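Local coordinates for cell division control protein Cdc48 (Mycobacterium smegmatis, PDB 5E7P) that probably binds and hydrolyses ATP as a member of the AAA ATPase family, with ADP bound at two separate nucleotide sites, at residues A[52-56]-A[465-471]; A[270-276]-A[389-393]; A[476-482]-A[537-541]; A[578-584]-A[622-628]. All blocks are in the same frame, centred on the assembly; numbering follows the deposited sequence.

Contact 1: residues A[52-56]-A[465-471]; sequences IREWD and VIRPLSR
Trp55 lies against the chain around Arg467, while its indole edge meets the guanidinium of Arg471. One face of the ring is overlaid near its rim by Arg467 CA and Ile466 O, and Glu54 OE2 stands over the opposite face. Arg467 CB approaches Trp55 CE3 to 3.6 Å. With CG anti to the backbone N (chi1 -180°), CG and CD of Arg467 run on alongside the indole toward Trp55 O. A bend at chi3 then turns the guanidinium to that carbonyl: NH1 donates a nearly straight bond of 2.9 Å to Trp55 O, which lies in the guanidinium plane. NH2 of the same group is used by Gly136 O.

Arg471 is bent at chi2 and chi3, which brings its guanidinium between two partners. Trp55 CD1 sits over one face, the ring standing almost upright on it (83° between planes). On the other face the Arg53 guanidinium is stacked, centres 4.0 Å apart. Arg471 NH2 donates to Glu54 O at 3.2 Å from above the carbonyl plane, and NE donates to a water 2.6 Å away, which in turn donates a hydrogen bond to Asp56 OD1. That carboxylate probably eases the proximity of the two arginines, as does the bond from Arg53 NH1 to Ser481 O.

Residues 53-56 form a type II turn between helix 44-50 and strand 57-61, with Trp55 backbone-bonded to Ala70 of strand 65-72. The contact thus sets the CDC48 N-terminal domain on the linker between the two AAA modules, whose Val465 and Pro468 rest on helix 427-448.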
loop_
_atom_site.group_PDB
_atom_site.type_symbol
_atom_site.label_atom_id
_atom_site.label_comp_id
_atom_site.label_asym_id
_atom_site.label_seq_id
_atom_site.Cartn_x
_atom_site.Cartn_y
_atom_site.Cartn_z
ATOM N N ILE A 52 -1.814 -16.950 7.219
ATOM C CA ILE A 52 -1.269 -15.609 7.056
ATOM C C ILE A 52 0.222 -15.636 6.741
ATOM O O ILE A 52 0.889 -16.653 6.928
ATOM C CB ILE A 52 -1.470 -14.769 8.324
ATOM C CG1 ILE A 52 -0.766 -15.430 9.509
ATOM C CG2 ILE A 52 -2.953 -14.575 8.602
ATOM C CD1 ILE A 52 -0.944 -14.689 10.807
ATOM N N ARG A 53 0.737 -14.508 6.264
ATOM C CA ARG A 53 2.168 -14.355 6.037
ATOM C C ARG A 53 2.763 -13.527 7.163
ATOM O O ARG A 53 2.044 -13.058 8.043
ATOM C CB ARG A 53 2.430 -13.648 4.707
ATOM C CG ARG A 53 1.909 -14.374 3.482
ATOM C CD ARG A 53 2.165 -13.548 2.235
ATOM N NE ARG A 53 1.514 -12.243 2.318
ATOM C CZ ARG A 53 1.835 -11.192 1.567
ATOM N NH1 ARG A 53 2.810 -11.281 0.672
ATOM N NH2 ARG A 53 1.180 -10.048 1.721
ATOM N N GLU A 54 4.076 -13.344 7.132
ATOM C CA GLU A 54 4.730 -12.430 8.055
ATOM C C GLU A 54 4.211 -11.013 7.801
ATOM O O GLU A 54 3.800 -10.695 6.685
ATOM C CB GLU A 54 6.247 -12.487 7.865
ATOM C CG GLU A 54 7.041 -11.759 8.936
ATOM C CD GLU A 54 8.518 -11.668 8.610
ATOM O OE1 GLU A 54 8.902 -12.041 7.480
ATOM O OE2 GLU A 54 9.292 -11.223 9.484
ATOM N N TRP A 55 4.223 -10.186 8.846
ATOM C CA TRP A 55 3.754 -8.791 8.809
ATOM C C TRP A 55 2.233 -8.611 8.798
ATOM O O TRP A 55 1.742 -7.490 8.918
ATOM C CB TRP A 55 4.395 -7.979 7.673
ATOM C CG TRP A 55 5.893 -7.951 7.695
ATOM C CD1 TRP A 55 6.730 -8.347 6.696
ATOM C CD2 TRP A 55 6.734 -7.507 8.770
ATOM N NE1 TRP A 55 8.037 -8.175 7.076
ATOM C CE2 TRP A 55 8.068 -7.660 8.346
ATOM C CE3 TRP A 55 6.489 -6.993 10.047
ATOM C CZ2 TRP A 55 9.154 -7.320 9.152
ATOM C CZ3 TRP A 55 7.566 -6.658 10.846
ATOM C CH2 TRP A 55 8.883 -6.822 10.395
ATOM N N ASP A 56 1.484 -9.698 8.658
ATOM C CA ASP A 56 0.038 -9.605 8.832
ATOM C C ASP A 56 -0.283 -9.451 10.316
ATOM O O ASP A 56 0.447 -9.956 11.169
ATOM C CB ASP A 56 -0.679 -10.821 8.241
ATOM C CG ASP A 56 -0.737 -10.782 6.725
ATOM O OD1 ASP A 56 -0.536 -9.692 6.147
ATOM O OD2 ASP A 56 -0.991 -11.841 6.112
ATOM N N VAL A 465 12.027 -5.574 12.439
ATOM C CA VAL A 465 10.935 -4.993 13.224
ATOM C C VAL A 465 10.093 -3.946 12.488
ATOM O O VAL A 465 9.010 -3.583 12.949
ATOM C CB VAL A 465 11.448 -4.372 14.543
ATOM C CG1 VAL A 465 11.946 -5.454 15.487
ATOM C CG2 VAL A 465 12.538 -3.345 14.262
ATOM N N ILE A 466 10.581 -3.458 11.353
ATOM C CA ILE A 466 9.862 -2.421 10.616
ATOM C C ILE A 466 9.000 -2.997 9.496
ATOM O O ILE A 466 9.512 -3.570 8.536
ATOM C CB ILE A 466 10.820 -1.372 10.024
ATOM C CG1 ILE A 466 11.600 -0.676 11.140
ATOM C CG2 ILE A 466 10.045 -0.354 9.198
ATOM C CD1 ILE A 466 10.719 -0.024 12.185
ATOM N N ARG A 467 7.687 -2.835 9.622
ATOM C CA ARG A 467 6.772 -3.293 8.586
ATOM C C ARG A 467 6.555 -2.215 7.534
ATOM O O ARG A 467 6.189 -1.085 7.863
ATOM C CB ARG A 467 5.426 -3.711 9.182
ATOM C CG ARG A 467 4.441 -4.198 8.132
ATOM C CD ARG A 467 3.146 -4.700 8.735
ATOM N NE ARG A 467 2.340 -3.632 9.322
ATOM C CZ ARG A 467 1.083 -3.789 9.728
ATOM N NH1 ARG A 467 0.492 -4.967 9.599
ATOM N NH2 ARG A 467 0.416 -2.771 10.255
ATOM N N PRO A 468 6.785 -2.563 6.260
ATOM C CA PRO A 468 6.496 -1.641 5.159
ATOM C C PRO A 468 5.009 -1.325 5.108
ATOM O O PRO A 468 4.181 -2.206 5.353
ATOM C CB PRO A 468 6.922 -2.426 3.914
ATOM C CG PRO A 468 6.918 -3.856 4.339
ATOM C CD PRO A 468 7.310 -3.853 5.782
ATOM N N LEU A 469 4.688 -0.071 4.801
ATOM C CA LEU A 469 3.310 0.406 4.737
ATOM C C LEU A 469 2.483 -0.420 3.751
ATOM O O LEU A 469 1.280 -0.596 3.927
ATOM C CB LEU A 469 3.294 1.884 4.338
ATOM C CG LEU A 469 2.329 2.820 5.065
ATOM C CD1 LEU A 469 2.462 2.660 6.569
ATOM C CD2 LEU A 469 2.589 4.262 4.655
ATOM N N SER A 470 3.145 -0.953 2.731
ATOM C CA SER A 470 2.485 -1.788 1.733
ATOM C C SER A 470 1.971 -3.106 2.320
ATOM O O SER A 470 1.182 -3.803 1.687
ATOM C CB SER A 470 3.442 -2.077 0.579
ATOM O OG SER A 470 4.590 -2.769 1.043
ATOM N N ARG A 471 2.421 -3.447 3.524
ATOM C CA ARG A 471 1.985 -4.678 4.179
ATOM C C ARG A 471 1.063 -4.416 5.369
ATOM O O ARG A 471 0.775 -5.328 6.142
ATOM C CB ARG A 471 3.193 -5.491 4.646
ATOM C CG ARG A 471 4.108 -5.938 3.523
ATOM C CD ARG A 471 3.487 -7.061 2.713
ATOM N NE ARG A 471 3.709 -8.359 3.340
ATOM C CZ ARG A 471 4.794 -9.102 3.146
ATOM N NH1 ARG A 471 5.758 -8.674 2.340
ATOM N NH2 ARG A 471 4.917 -10.271 3.756
HETATM O O HOH W 1 1.735 -8.698 4.940
#

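Contact 2: residues A[270-276]-A[389-393]; sequences GPAGVGK and LSLPD. With ADP (adenosine-5'-diphosphate), chain C.
The ring of Pro271 is met on two of its sides by the 389-393 chain. CG packs on Leu391 CD2 at 3.8 Å, with CB equally close to that methyl, whereas CD rests on the carbonyl oxygen of Leu389. The second proline ring, Pro392, gives Val274 CG2 a looser apolar neighbour at its CD.

Val274 packs against the backbone and side chains of residues 389-392. Its CG2, anti to the backbone N, is directed at Ser390 O, while CG1 packs on Leu389 CB at 4.0 Å. No hydrogen bond joins the two segments.

Residues 270-276 belong to the P-loop of the first AAA module. Gly273 N donates to ADP O1B at 2.9 Å and Gly275 N to O3B at 2.8 Å. Lys276, bent at chi3 and chi4, curls back so that NZ reaches O3B at 2.8 Å and also donates to Gly270 O. Leu389 and Leu391 thus pack on the P-loop itself, Leu389 CD2 touching CG in the CH2 chain of the lysine whose NZ meets the phosphate.

The P-loop links strand 265-269 to helix 276-283; the other segment links the adjacent strand 385-388 to helix 394-404, which Asp393 N-caps.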
loop_
_atom_site.group_PDB
_atom_site.type_symbol
_atom_site.label_atom_id
_atom_site.label_comp_id
_atom_site.label_asym_id
_atom_site.label_seq_id
_atom_site.Cartn_x
_atom_site.Cartn_y
_atom_site.Cartn_z
ATOM N N GLY A 270 -0.736 7.471 -5.818
ATOM C CA GLY A 270 0.392 6.573 -5.662
ATOM C C GLY A 270 0.416 5.988 -4.262
ATOM O O GLY A 270 -0.299 6.462 -3.381
ATOM N N PRO A 271 1.252 4.960 -4.048
ATOM C CA PRO A 271 1.331 4.200 -2.794
ATOM C C PRO A 271 1.435 5.079 -1.545
ATOM O O PRO A 271 1.976 6.183 -1.598
ATOM C CB PRO A 271 2.614 3.384 -2.967
ATOM C CG PRO A 271 2.747 3.220 -4.437
ATOM C CD PRO A 271 2.258 4.508 -5.024
ATOM N N ALA A 272 0.916 4.580 -0.430
ATOM C CA ALA A 272 0.934 5.326 0.821
ATOM C C ALA A 272 2.363 5.568 1.299
ATOM O O ALA A 272 3.160 4.638 1.388
ATOM C CB ALA A 272 0.125 4.590 1.889
ATOM N N GLY A 273 2.682 6.824 1.597
ATOM C CA GLY A 273 3.993 7.178 2.107
ATOM C C GLY A 273 5.076 7.163 1.048
ATOM O O GLY A 273 6.265 7.181 1.367
ATOM N N VAL A 274 4.670 7.125 -0.217
ATOM C CA VAL A 274 5.635 7.117 -1.307
ATOM C C VAL A 274 6.285 8.493 -1.467
ATOM O O VAL A 274 7.377 8.613 -2.022
ATOM C CB VAL A 274 4.998 6.662 -2.637
ATOM C CG1 VAL A 274 4.227 7.805 -3.279
ATOM C CG2 VAL A 274 6.067 6.136 -3.584
ATOM N N GLY A 275 5.614 9.527 -0.963
ATOM C CA GLY A 275 6.150 10.876 -0.997
ATOM C C GLY A 275 5.351 11.838 -1.857
ATOM O O GLY A 275 5.917 12.741 -2.470
ATOM N N LYS A 276 4.035 11.656 -1.896
ATOM C CA LYS A 276 3.173 12.511 -2.708
ATOM C C LYS A 276 3.094 13.948 -2.184
ATOM O O LYS A 276 3.225 14.905 -2.947
ATOM C CB LYS A 276 1.772 11.911 -2.816
ATOM C CG LYS A 276 1.732 10.549 -3.477
ATOM C CD LYS A 276 0.303 10.031 -3.551
ATOM C CE LYS A 276 -0.296 9.849 -2.172
ATOM N NZ LYS A 276 0.416 8.797 -1.394
ATOM N N LEU A 389 2.224 8.384 -8.920
ATOM C CA LEU A 389 3.598 8.117 -8.503
ATOM C C LEU A 389 3.864 6.618 -8.394
ATOM O O LEU A 389 2.934 5.814 -8.322
ATOM C CB LEU A 389 3.908 8.813 -7.174
ATOM C CG LEU A 389 4.553 10.199 -7.268
ATOM C CD1 LEU A 389 3.797 11.091 -8.235
ATOM C CD2 LEU A 389 4.642 10.853 -5.898
ATOM N N SER A 390 5.142 6.252 -8.377
ATOM C CA SER A 390 5.536 4.850 -8.376
ATOM C C SER A 390 6.423 4.487 -7.186
ATOM O O SER A 390 7.106 5.344 -6.627
ATOM C CB SER A 390 6.262 4.521 -9.678
ATOM O OG SER A 390 6.836 3.230 -9.621
ATOM N N LEU A 391 6.401 3.212 -6.801
ATOM C CA LEU A 391 7.316 2.680 -5.795
ATOM C C LEU A 391 8.749 2.815 -6.284
ATOM O O LEU A 391 9.016 2.680 -7.478
ATOM C CB LEU A 391 7.037 1.198 -5.519
ATOM C CG LEU A 391 5.747 0.740 -4.834
ATOM C CD1 LEU A 391 5.615 -0.770 -4.951
ATOM C CD2 LEU A 391 5.718 1.159 -3.378
ATOM N N PRO A 392 9.682 3.077 -5.357
ATOM C CA PRO A 392 11.101 3.135 -5.713
ATOM C C PRO A 392 11.663 1.743 -5.991
ATOM O O PRO A 392 11.425 0.823 -5.207
ATOM C CB PRO A 392 11.747 3.714 -4.450
ATOM C CG PRO A 392 10.823 3.331 -3.340
ATOM C CD PRO A 392 9.447 3.385 -3.934
ATOM N N ASP A 393 12.395 1.584 -7.092
ATOM C CA ASP A 393 13.131 0.342 -7.310
ATOM C C ASP A 393 14.370 0.320 -6.419
ATOM O O ASP A 393 14.609 1.269 -5.669
ATOM C CB ASP A 393 13.495 0.139 -8.786
ATOM C CG ASP A 393 14.340 1.270 -9.358
ATOM O OD1 ASP A 393 14.908 2.077 -8.591
ATOM O OD2 ASP A 393 14.443 1.339 -10.602
HETATM P PB ADP C . 2.486 10.464 0.873
HETATM O O1B ADP C . 1.632 9.542 1.701
HETATM O O2B ADP C . 2.029 11.898 0.880
HETATM O O3B ADP C . 2.837 9.943 -0.494
HETATM P PA ADP C . 4.561 11.835 2.213
HETATM O O1A ADP C . 3.800 12.301 3.427
HETATM O O2A ADP C . 4.751 12.781 1.054
HETATM O O3A ADP C . 3.861 10.473 1.711
HETATM O "O5'" ADP C . 5.982 11.304 2.724
HETATM C "C5'" ADP C . 6.028 10.063 3.415
HETATM C "C4'" ADP C . 6.866 10.288 4.664
HETATM O "O4'" ADP C . 8.245 10.201 4.318
HETATM C "C3'" ADP C . 6.613 11.676 5.232
HETATM O "O3'" ADP C . 6.284 11.581 6.623
HETATM C "C2'" ADP C . 7.912 12.435 5.057
HETATM O "O2'" ADP C . 8.260 13.097 6.276
HETATM C "C1'" ADP C . 8.948 11.378 4.713
HETATM N N9 ADP C . 9.812 11.804 3.587
HETATM C C8 ADP C . 9.458 11.851 2.289
HETATM N N7 ADP C . 10.495 12.274 1.521
HETATM C C5 ADP C . 11.542 12.495 2.339
HETATM C C6 ADP C . 12.944 12.953 2.193
HETATM N N6 ADP C . 13.454 13.267 0.979
HETATM N N1 ADP C . 13.701 13.052 3.311
HETATM C C2 ADP C . 13.211 12.747 4.526
HETATM N N3 ADP C . 11.951 12.323 4.729
HETATM C C4 ADP C . 11.084 12.183 3.698
#

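Contact 3: residues A[476-482]-A[537-541]; sequences EVSVGSV and RALAS
Ser541 OG projects toward the turn of residues 478-481 and the residue after it, where it receives a hydrogen bond of 2.8 Å from a water held among the backbone groups there. The same water accepts from Gly480 N and from Val482 N, so a single solvent molecule ties the turn to the end of the helix. The serine hydroxyl lies beside its own backbone N (chi1 -57°), a position that also brings OG to 2.6 Å from Val482 O. That carbonyl is met as well by Ala538 CA, whose CA-H points at the oxygen over 3.3 Å. Val482 CG1 packs on Ala538 CB at 3.7 Å, the apolar part of the joint, and Val479 CG1 lies by the Ala540 carbonyl.

The turn is type II and has its own lock: Ser478 O accepts from both Ser481 N and Ser481 OG, the latter at 3.0 Å in the carbonyl plane.

Further along the surface Arg537 extends from CG to NE and crosses Glu476 at about a right angle. Its NH2 makes a salt bridge of 2.7 Å with Glu476 OE2, met from above the carboxylate plane, the two planes being 83° apart. Val477 CG2 lies over one guanidinium face. Glu476 is poorly ordered, so this pair is less certain than the rest.

Glu476 also touches the ADP of the second module. Helix 534-539, which follows that module's P-loop, thus ends against the loop leading to helix 491-506; Leu539 packs on that helix, and Phe534 contacts both Glu476 and Val482.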
loop_
_atom_site.group_PDB
_atom_site.type_symbol
_atom_site.label_atom_id
_atom_site.label_comp_id
_atom_site.label_asym_id
_atom_site.label_seq_id
_atom_site.Cartn_x
_atom_site.Cartn_y
_atom_site.Cartn_z
ATOM N N GLU A 476 -3.553 -7.349 0.878
ATOM C CA GLU A 476 -3.156 -7.243 -0.521
ATOM C C GLU A 476 -3.877 -6.073 -1.193
ATOM O O GLU A 476 -4.459 -5.225 -0.513
ATOM C CB GLU A 476 -3.432 -8.558 -1.258
ATOM C CG GLU A 476 -2.465 -8.866 -2.398
ATOM C CD GLU A 476 -2.625 -10.278 -2.934
ATOM O OE1 GLU A 476 -2.784 -11.210 -2.118
ATOM O OE2 GLU A 476 -2.603 -10.456 -4.169
ATOM N N VAL A 477 -3.825 -6.035 -2.525
ATOM C CA VAL A 477 -4.370 -4.937 -3.333
ATOM C C VAL A 477 -3.600 -3.621 -3.112
ATOM O O VAL A 477 -3.888 -2.595 -3.730
ATOM C CB VAL A 477 -5.901 -4.766 -3.140
ATOM C CG1 VAL A 477 -6.494 -3.913 -4.245
ATOM C CG2 VAL A 477 -6.583 -6.125 -3.134
ATOM N N SER A 478 -2.607 -3.667 -2.230
ATOM C CA SER A 478 -1.655 -2.576 -2.083
ATOM C C SER A 478 -0.408 -2.905 -2.891
ATOM O O SER A 478 0.204 -3.957 -2.699
ATOM C CB SER A 478 -1.290 -2.367 -0.612
ATOM O OG SER A 478 -2.413 -1.940 0.139
ATOM N N VAL A 479 -0.045 -2.011 -3.804
ATOM C CA VAL A 479 1.131 -2.199 -4.642
ATOM C C VAL A 479 2.376 -2.338 -3.775
ATOM O O VAL A 479 2.699 -1.444 -2.997
ATOM C CB VAL A 479 1.318 -1.015 -5.608
ATOM C CG1 VAL A 479 2.423 -1.311 -6.604
ATOM C CG2 VAL A 479 0.018 -0.724 -6.333
ATOM N N GLY A 480 3.062 -3.469 -3.898
ATOM C CA GLY A 480 4.263 -3.715 -3.122
ATOM C C GLY A 480 4.103 -4.792 -2.065
ATOM O O GLY A 480 5.088 -5.248 -1.485
ATOM N N SER A 481 2.864 -5.202 -1.812
ATOM C CA SER A 481 2.593 -6.223 -0.805
ATOM C C SER A 481 3.025 -7.599 -1.297
ATOM O O SER A 481 3.370 -8.470 -0.503
ATOM C CB SER A 481 1.109 -6.240 -0.425
ATOM O OG SER A 481 0.306 -6.702 -1.495
ATOM N N VAL A 482 3.007 -7.784 -2.612
ATOM C CA VAL A 482 3.415 -9.047 -3.213
ATOM C C VAL A 482 4.634 -8.855 -4.105
ATOM O O VAL A 482 4.655 -7.961 -4.945
ATOM C CB VAL A 482 2.284 -9.651 -4.059
ATOM C CG1 VAL A 482 2.729 -10.971 -4.669
ATOM C CG2 VAL A 482 1.038 -9.843 -3.215
ATOM N N ARG A 537 0.375 -8.741 -9.672
ATOM C CA ARG A 537 0.622 -7.914 -8.498
ATOM C C ARG A 537 2.075 -8.012 -8.050
ATOM O O ARG A 537 2.647 -7.041 -7.561
ATOM C CB ARG A 537 -0.317 -8.308 -7.357
ATOM C CG ARG A 537 -1.748 -7.833 -7.554
ATOM C CD ARG A 537 -2.682 -8.490 -6.562
ATOM N NE ARG A 537 -4.048 -7.980 -6.641
ATOM C CZ ARG A 537 -5.081 -8.536 -6.016
ATOM N NH1 ARG A 537 -6.296 -8.014 -6.129
ATOM N NH2 ARG A 537 -4.896 -9.622 -5.276
ATOM N N ALA A 538 2.668 -9.189 -8.220
ATOM C CA ALA A 538 4.073 -9.390 -7.893
ATOM C C ALA A 538 4.943 -8.637 -8.892
ATOM O O ALA A 538 5.960 -8.044 -8.533
ATOM C CB ALA A 538 4.409 -10.869 -7.909
ATOM N N LEU A 539 4.524 -8.674 -10.151
ATOM C CA LEU A 539 5.211 -7.993 -11.238
ATOM C C LEU A 539 5.165 -6.484 -11.032
ATOM O O LEU A 539 6.130 -5.771 -11.312
ATOM C CB LEU A 539 4.531 -8.342 -12.560
ATOM C CG LEU A 539 5.262 -7.994 -13.852
ATOM C CD1 LEU A 539 6.376 -9.005 -14.110
ATOM C CD2 LEU A 539 4.280 -7.945 -15.015
ATOM N N ALA A 540 4.031 -6.010 -10.529
ATOM C CA ALA A 540 3.783 -4.581 -10.379
ATOM C C ALA A 540 4.458 -3.981 -9.150
ATOM O O ALA A 540 4.179 -2.846 -8.789
ATOM C CB ALA A 540 2.285 -4.313 -10.337
ATOM N N SER A 541 5.338 -4.740 -8.505
ATOM C CA SER A 541 6.029 -4.247 -7.320
ATOM C C SER A 541 7.496 -4.003 -7.612
ATOM O O SER A 541 8.286 -3.766 -6.700
ATOM C CB SER A 541 5.899 -5.245 -6.173
ATOM O OG SER A 541 4.539 -5.513 -5.894
HETATM O O HOH W 2 2.046 -6.070 -4.868
#

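Contact 4: residues A[578-584]-A[622-628]; sequences APSLVFL and DVVVLGA
Phe583 and Leu626 lie side by side on one face of two neighbouring parallel strands, pointing the same way, with Phe583 CE1 3.6 Å from Leu626 CD2. The ring, carried outward with CG anti to the backbone N (chi1 -175°), presents its edge rather than a face: Leu626 O and Ala628 CB both lie at the rim, near its plane. Leu581 CD1 extends the same layer, touching Val624 CB and Leu626 CB.

The opposite face is built from branched side chains. Val582 and Val625 meet CB to CB at 4.2 Å, Val582 CG2 reaches obliquely to Val623 CG1, and Leu584 CD1 adds to Val625 CG2. Helices 563-576 and 602-617 pack on this side, while helix 491-506 lies against Val624 and Leu626.

Between the layers runs a ladder of six backbone hydrogen bonds, alternating in direction between the strands. Leu626 N donates to Val582 O at 2.7 Å with an angle of 178°, whereas the bond from Ala628 N to Leu584 O is longer, 3.1 Å, its donor above the carbonyl plane. At the other end the ladder starts with Ser580 N on Asp622 O, just after the cis peptide before Pro579. Here Ala578 CB lies 3.5 Å from Asp622 CG.

The ladder satisfies the backbone polar groups that face each other along the buried strands, so apolar layers can pack on both faces. In AAA proteins the equivalents carry the Walker B motif and sensor 1 at their C-terminal ends, consistent with Asn630, an ADP-binding residue, following strand 623-629.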
loop_
_atom_site.group_PDB
_atom_site.type_symbol
_atom_site.label_atom_id
_atom_site.label_comp_id
_atom_site.label_asym_id
_atom_site.label_seq_id
_atom_site.Cartn_x
_atom_site.Cartn_y
_atom_site.Cartn_z
ATOM N N ALA A 578 3.692 7.946 -17.155
ATOM C CA ALA A 578 4.618 7.015 -17.806
ATOM C C ALA A 578 6.038 7.096 -17.245
ATOM O O ALA A 578 6.513 8.185 -16.927
ATOM C CB ALA A 578 4.629 7.260 -19.303
ATOM N N PRO A 579 6.729 5.946 -17.130
ATOM C CA PRO A 579 6.332 4.589 -17.538
ATOM C C PRO A 579 5.215 3.986 -16.683
ATOM O O PRO A 579 5.282 4.014 -15.452
ATOM C CB PRO A 579 7.625 3.784 -17.376
ATOM C CG PRO A 579 8.391 4.516 -16.340
ATOM C CD PRO A 579 8.094 5.966 -16.574
ATOM N N SER A 580 4.197 3.440 -17.343
ATOM C CA SER A 580 2.992 3.004 -16.646
ATOM C C SER A 580 2.514 1.624 -17.072
ATOM O O SER A 580 2.597 1.254 -18.244
ATOM C CB SER A 580 1.855 4.011 -16.862
ATOM O OG SER A 580 2.200 5.302 -16.387
ATOM N N LEU A 581 1.998 0.876 -16.105
ATOM C CA LEU A 581 1.282 -0.362 -16.373
ATOM C C LEU A 581 -0.197 -0.142 -16.091
ATOM O O LEU A 581 -0.570 0.356 -15.025
ATOM C CB LEU A 581 1.808 -1.499 -15.497
ATOM C CG LEU A 581 1.002 -2.801 -15.520
ATOM C CD1 LEU A 581 0.963 -3.386 -16.921
ATOM C CD2 LEU A 581 1.574 -3.811 -14.535
ATOM N N VAL A 582 -1.034 -0.501 -17.057
ATOM C CA VAL A 582 -2.476 -0.412 -16.894
ATOM C C VAL A 582 -3.050 -1.809 -16.713
ATOM O O VAL A 582 -3.115 -2.592 -17.661
ATOM C CB VAL A 582 -3.144 0.263 -18.104
ATOM C CG1 VAL A 582 -4.650 0.347 -17.898
ATOM C CG2 VAL A 582 -2.562 1.638 -18.314
ATOM N N PHE A 583 -3.456 -2.119 -15.488
ATOM C CA PHE A 583 -3.979 -3.441 -15.168
ATOM C C PHE A 583 -5.508 -3.434 -15.130
ATOM O O PHE A 583 -6.116 -2.871 -14.220
ATOM C CB PHE A 583 -3.410 -3.932 -13.833
ATOM C CG PHE A 583 -3.801 -5.342 -13.483
ATOM C CD1 PHE A 583 -4.185 -6.241 -14.468
ATOM C CD2 PHE A 583 -3.794 -5.766 -12.165
ATOM C CE1 PHE A 583 -4.551 -7.537 -14.144
ATOM C CE2 PHE A 583 -4.154 -7.061 -11.835
ATOM C CZ PHE A 583 -4.535 -7.949 -12.826
ATOM N N LEU A 584 -6.115 -4.067 -16.129
ATOM C CA LEU A 584 -7.562 -4.231 -16.185
ATOM C C LEU A 584 -7.943 -5.647 -15.765
ATOM O O LEU A 584 -8.149 -6.524 -16.606
ATOM C CB LEU A 584 -8.076 -3.946 -17.598
ATOM C CG LEU A 584 -7.711 -2.587 -18.201
ATOM C CD1 LEU A 584 -8.177 -2.494 -19.649
ATOM C CD2 LEU A 584 -8.301 -1.452 -17.380
ATOM N N ASP A 622 6.109 3.786 -23.378
ATOM C CA ASP A 622 6.237 3.809 -21.926
ATOM C C ASP A 622 4.926 3.468 -21.218
ATOM O O ASP A 622 4.782 3.691 -20.020
ATOM C CB ASP A 622 6.768 5.167 -21.457
ATOM C CG ASP A 622 6.193 6.329 -22.251
ATOM O OD1 ASP A 622 5.208 6.125 -22.993
ATOM O OD2 ASP A 622 6.726 7.453 -22.128
ATOM N N VAL A 623 3.968 2.926 -21.964
ATOM C CA VAL A 623 2.709 2.489 -21.368
ATOM C C VAL A 623 2.322 1.100 -21.861
ATOM O O VAL A 623 2.213 0.868 -23.064
ATOM C CB VAL A 623 1.550 3.471 -21.668
ATOM C CG1 VAL A 623 0.255 2.960 -21.062
ATOM C CG2 VAL A 623 1.869 4.865 -21.145
ATOM N N VAL A 624 2.119 0.177 -20.926
ATOM C CA VAL A 624 1.651 -1.164 -21.262
ATOM C C VAL A 624 0.278 -1.401 -20.645
ATOM O O VAL A 624 0.031 -1.025 -19.498
ATOM C CB VAL A 624 2.616 -2.253 -20.760
ATOM C CG1 VAL A 624 2.154 -3.626 -21.216
ATOM C CG2 VAL A 624 4.016 -1.985 -21.255
ATOM N N VAL A 625 -0.616 -2.016 -21.412
ATOM C CA VAL A 625 -1.935 -2.366 -20.906
ATOM C C VAL A 625 -2.095 -3.882 -20.831
ATOM O O VAL A 625 -1.796 -4.599 -21.785
ATOM C CB VAL A 625 -3.062 -1.743 -21.763
ATOM C CG1 VAL A 625 -2.842 -2.036 -23.248
ATOM C CG2 VAL A 625 -4.429 -2.232 -21.294
ATOM N N LEU A 626 -2.554 -4.367 -19.683
ATOM C CA LEU A 626 -2.747 -5.797 -19.483
ATOM C C LEU A 626 -4.133 -6.083 -18.917
ATOM O O LEU A 626 -4.524 -5.525 -17.893
ATOM C CB LEU A 626 -1.668 -6.350 -18.549
ATOM C CG LEU A 626 -1.641 -7.855 -18.272
ATOM C CD1 LEU A 626 -0.200 -8.329 -18.105
ATOM C CD2 LEU A 626 -2.469 -8.214 -17.038
ATOM N N GLY A 627 -4.867 -6.965 -19.588
ATOM C CA GLY A 627 -6.148 -7.427 -19.091
ATOM C C GLY A 627 -6.065 -8.854 -18.578
ATOM O O GLY A 627 -5.345 -9.685 -19.141
ATOM N N ALA A 628 -6.802 -9.139 -17.507
ATOM C CA ALA A 628 -6.844 -10.481 -16.933
ATOM C C ALA A 628 -8.277 -10.977 -16.798
ATOM O O ALA A 628 -9.185 -10.201 -16.499
ATOM C CB ALA A 628 -6.136 -10.514 -15.583
#

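How the contacts relate
Contacts 1, 2 and 3 meet in the middle of the chain, and contact 4 stands to one side. Leu469 of contact 1 lies on the P-loop of contact 2 (Leu469 CD2 to Ala272 O, 3.3 Å), and Arg471 CD packs on Ser481 O of contact 3. Leu391 CD1 of contact 2 touches Val479 O of contact 3 at 3.6 Å, and the centres of the two contacts are about 12 Å apart. Contact 4 reaches contact 3 through Ala540 and Leu581. Contact 2 holds one ADP directly; contact 3 reaches the second through Glu476, while the side chains of Arg53 in contact 1 and Ala628 in contact 4 come only to about 7 Å from a bound ADP.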